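Local coordinates for alkaline phosphatase (Thermus thermophilus, PDB 7KWD), which probably hydrolyses phosphate monoesters as a homodimeric alkaline phosphatase with zinc and magnesium ions in its active site, at residues L138-T143 with Q268-R273. Sequence-based numbering, arbitrary orientation.
Sequences LVTTTT and QVEAGR. With MG (magnesium ion), chain D.
Thr140 OG1 donates a hydrogen bond of 2.7 Å to Glu270 OE1. The two side chains lie side by side and point the same way. The hydroxyl meets the anti side of the carboxylate, 31° out of its plane. Thr140 OG1 is anti to the backbone N (chi1 175°), which brings it beside the carboxylate. The other oxygen, Glu270 OE2, binds the magnesium ion at 2.0 Å. Asp47, Thr148 and three waters complete the site. One of these waters donates to Glu270 OE1, and another to Gly272 O. Thr142 CG2 packs 3.6 Å from Gly272 O.

A second shell fixes the threonine. Thr142 N donates to Thr140 OG1 at 2.9 Å, forming an ST turn where the chain turns a corner at Thr141 and Thr142. A water joins Thr141 OG1 to Arg273 N, and Arg273 CG lies 3.4 Å from Thr141 OG1. The guanidinium group of Arg273 forms a salt bridge with Glu350.

Strands 135-140 and 265-271 run parallel and set the register. Val139 N donates to Gln268 O at 2.9 Å, and Glu270 N to Val139 O at 2.8 Å. Helix 147-153 packs on the Leu138, Gln268 and Glu270 face; helix 247-259 packs on the Val139 and Val269 face.

A valine in place of Thr140 would probably leave Glu270 OE1 without this donor, Thr142 N without its acceptor, and the carboxylate freer to turn. The two carboxylate oxygens thus divide their work: one holds the metal, while the other takes bonds from a hydroxyl and a metal-bound water, which probably steady the magnesium ligand.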
ATOM      1  N   LEU A 138     -11.681  26.478  -3.649  1.00 21.59           N
ATOM      2  CA  LEU A 138     -11.508  25.358  -2.729  1.00 18.41           C
ATOM      3  C   LEU A 138     -12.828  24.591  -2.630  1.00 22.32           C
ATOM      4  O   LEU A 138     -13.864  25.153  -2.256  1.00 24.06           O
ATOM      5  CB  LEU A 138     -11.064  25.847  -1.348  1.00 22.36           C
ATOM      6  CG  LEU A 138      -9.766  26.668  -1.300  1.00 26.94           C
ATOM      7  CD1 LEU A 138      -9.526  27.303   0.069  1.00 23.59           C
ATOM      8  CD2 LEU A 138      -8.588  25.779  -1.667  1.00 25.86           C
ATOM      9  N   VAL A 139     -12.796  23.314  -2.954  1.00 20.40           N
ATOM     10  CA  VAL A 139     -13.996  22.491  -2.960  1.00 21.07           C
ATOM     11  C   VAL A 139     -13.685  21.226  -2.205  1.00 24.94           C
ATOM     12  O   VAL A 139     -12.724  20.517  -2.551  1.00 22.44           O
ATOM     13  CB  VAL A 139     -14.455  22.158  -4.397  1.00 19.01           C
ATOM     14  CG1 VAL A 139     -15.711  21.276  -4.335  1.00 26.94           C
ATOM     15  CG2 VAL A 139     -14.755  23.423  -5.161  1.00 18.07           C
ATOM     16  N   THR A 140     -14.494  20.913  -1.193  1.00 21.65           N
ATOM     17  CA  THR A 140     -14.181  19.719  -0.417  1.00 22.04           C
ATOM     18  C   THR A 140     -15.411  19.125   0.241  1.00 23.54           C
ATOM     19  O   THR A 140     -16.430  19.788   0.380  1.00 26.80           O
ATOM     20  CB  THR A 140     -13.147  20.043   0.667  1.00 25.80           C
ATOM     21  OG1 THR A 140     -12.928  18.903   1.495  1.00 26.33           O
ATOM     22  CG2 THR A 140     -13.644  21.194   1.531  1.00 26.20           C
ATOM     23  N   THR A 141     -15.298  17.856   0.629  1.00 22.22           N
ATOM     24  CA  THR A 141     -16.323  17.193   1.421  1.00 22.92           C
ATOM     25  C   THR A 141     -16.067  17.312   2.919  1.00 24.02           C
ATOM     26  O   THR A 141     -16.931  16.909   3.709  1.00 26.02           O
ATOM     27  CB  THR A 141     -16.428  15.704   1.052  1.00 27.14           C
ATOM     28  OG1 THR A 141     -15.143  15.081   1.196  1.00 24.62           O
ATOM     29  CG2 THR A 141     -16.936  15.523  -0.370  1.00 30.06           C
ATOM     30  N   THR A 142     -14.907  17.831   3.333  1.00 23.41           N
ATOM     31  CA  THR A 142     -14.730  18.188   4.727  1.00 24.21           C
ATOM     32  C   THR A 142     -15.343  19.564   4.981  1.00 24.00           C
ATOM     33  O   THR A 142     -15.826  20.238   4.055  1.00 24.63           O
ATOM     34  CB  THR A 142     -13.246  18.197   5.115  1.00 22.23           C
ATOM     35  OG1 THR A 142     -12.584  19.257   4.409  1.00 23.97           O
ATOM     36  CG2 THR A 142     -12.561  16.858   4.782  1.00 24.70           C
ATOM     37  N   THR A 143     -15.286  20.011   6.245  1.00 27.54           N
ATOM     38  CA  THR A 143     -15.469  21.426   6.535  1.00 23.55           C
ATOM     39  C   THR A 143     -14.569  22.222   5.602  1.00 24.11           C
ATOM     40  O   THR A 143     -13.435  21.828   5.316  1.00 27.48           O
ATOM     41  CB  THR A 143     -15.140  21.758   7.992  1.00 21.22           C
ATOM     42  OG1 THR A 143     -13.838  21.276   8.291  1.00 27.59           O
ATOM     43  CG2 THR A 143     -16.158  21.107   8.940  1.00 25.96           C
ATOM     44  N   GLN A 268      -8.427  23.577  -5.870  1.00 23.10           N
ATOM     45  CA  GLN A 268      -8.233  22.349  -5.125  1.00 21.09           C
ATOM     46  C   GLN A 268      -9.594  21.676  -4.979  1.00 19.13           C
ATOM     47  O   GLN A 268     -10.574  22.314  -4.568  1.00 24.38           O
ATOM     48  CB  GLN A 268      -7.622  22.597  -3.748  1.00 21.04           C
ATOM     49  CG  GLN A 268      -7.270  21.276  -3.029  1.00 21.18           C
ATOM     50  CD  GLN A 268      -6.999  21.415  -1.537  1.00 25.71           C
ATOM     51  OE1 GLN A 268      -7.868  21.161  -0.710  1.00 22.78           O
ATOM     52  NE2 GLN A 268      -5.764  21.765  -1.187  1.00 21.85           N
ATOM     53  N   VAL A 269      -9.676  20.422  -5.384  1.00 21.27           N
ATOM     54  CA  VAL A 269     -10.817  19.564  -5.094  1.00 18.40           C
ATOM     55  C   VAL A 269     -10.329  18.530  -4.112  1.00 18.69           C
ATOM     56  O   VAL A 269      -9.307  17.889  -4.366  1.00 22.65           O
ATOM     57  CB  VAL A 269     -11.358  18.880  -6.361  1.00 24.88           C
ATOM     58  CG1 VAL A 269     -12.583  18.012  -6.024  1.00 22.81           C
ATOM     59  CG2 VAL A 269     -11.666  19.927  -7.420  1.00 27.82           C
ATOM     60  N   GLU A 270     -11.057  18.348  -3.008  1.00 20.08           N
ATOM     61  CA  GLU A 270     -10.665  17.383  -1.997  1.00 27.41           C
ATOM     62  C   GLU A 270     -11.747  16.342  -1.781  1.00 24.77           C
ATOM     63  O   GLU A 270     -12.890  16.681  -1.434  1.00 25.86           O
ATOM     64  CB  GLU A 270     -10.342  18.026  -0.645  1.00 25.29           C
ATOM     65  CG  GLU A 270      -9.495  17.023   0.194  1.00 26.44           C
ATOM     66  CD  GLU A 270      -9.571  17.307   1.657  1.00 26.71           C
ATOM     67  OE1 GLU A 270     -10.345  18.221   2.032  1.00 27.28           O
ATOM     68  OE2 GLU A 270      -8.860  16.632   2.397  1.00 24.58           O
ATOM     69  N   ALA A 271     -11.397  15.081  -2.011  1.00 24.45           N
ATOM     70  CA  ALA A 271     -12.196  13.954  -1.543  1.00 22.45           C
ATOM     71  C   ALA A 271     -11.671  13.670  -0.151  1.00 24.33           C
ATOM     72  O   ALA A 271     -10.861  12.775   0.074  1.00 23.37           O
ATOM     73  CB  ALA A 271     -12.064  12.755  -2.467  1.00 25.24           C
ATOM     74  N   GLY A 272     -12.124  14.502   0.796  1.00 22.19           N
ATOM     75  CA  GLY A 272     -11.497  14.548   2.096  1.00 24.65           C
ATOM     76  C   GLY A 272     -11.966  13.541   3.090  1.00 21.87           C
ATOM     77  O   GLY A 272     -11.385  13.455   4.189  1.00 23.26           O
ATOM     78  N   ARG A 273     -13.013  12.771   2.783  1.00 18.79           N
ATOM     79  CA  ARG A 273     -13.564  11.853   3.773  1.00 23.55           C
ATOM     80  C   ARG A 273     -13.226  10.400   3.475  1.00 25.70           C
ATOM     81  O   ARG A 273     -13.615   9.505   4.245  1.00 25.39           O
ATOM     82  CB  ARG A 273     -15.081  12.046   3.893  1.00 23.76           C
ATOM     83  CG  ARG A 273     -15.458  13.530   4.174  1.00 23.11           C
ATOM     84  CD  ARG A 273     -16.723  13.720   5.024  1.00 27.29           C
ATOM     85  NE  ARG A 273     -16.487  13.238   6.386  1.00 28.11           N
ATOM     86  CZ  ARG A 273     -17.447  12.845   7.213  1.00 32.28           C
ATOM     87  NH1 ARG A 273     -18.722  12.886   6.839  1.00 27.64           N
ATOM     88  NH2 ARG A 273     -17.110  12.410   8.413  1.00 32.94           N
TER
HETATM   89 MG    MG D 602      -8.166  16.700   4.308  1.00 33.75          MG
HETATM   90  O   HOH W   1     -10.452  21.995  -1.202  1.00 24.37           O
HETATM   91  O   HOH W   2     -14.577  12.556   0.417  1.00 25.89           O
HETATM   92  O   HOH W   3      -9.140  18.552   4.666  1.00 29.14           O
HETATM   93  O   HOH W   4      -9.633  15.104   5.153  1.00 25.03           O
HETATM   94  O   HOH W   5      -7.491  16.891   6.131  1.00 33.87           O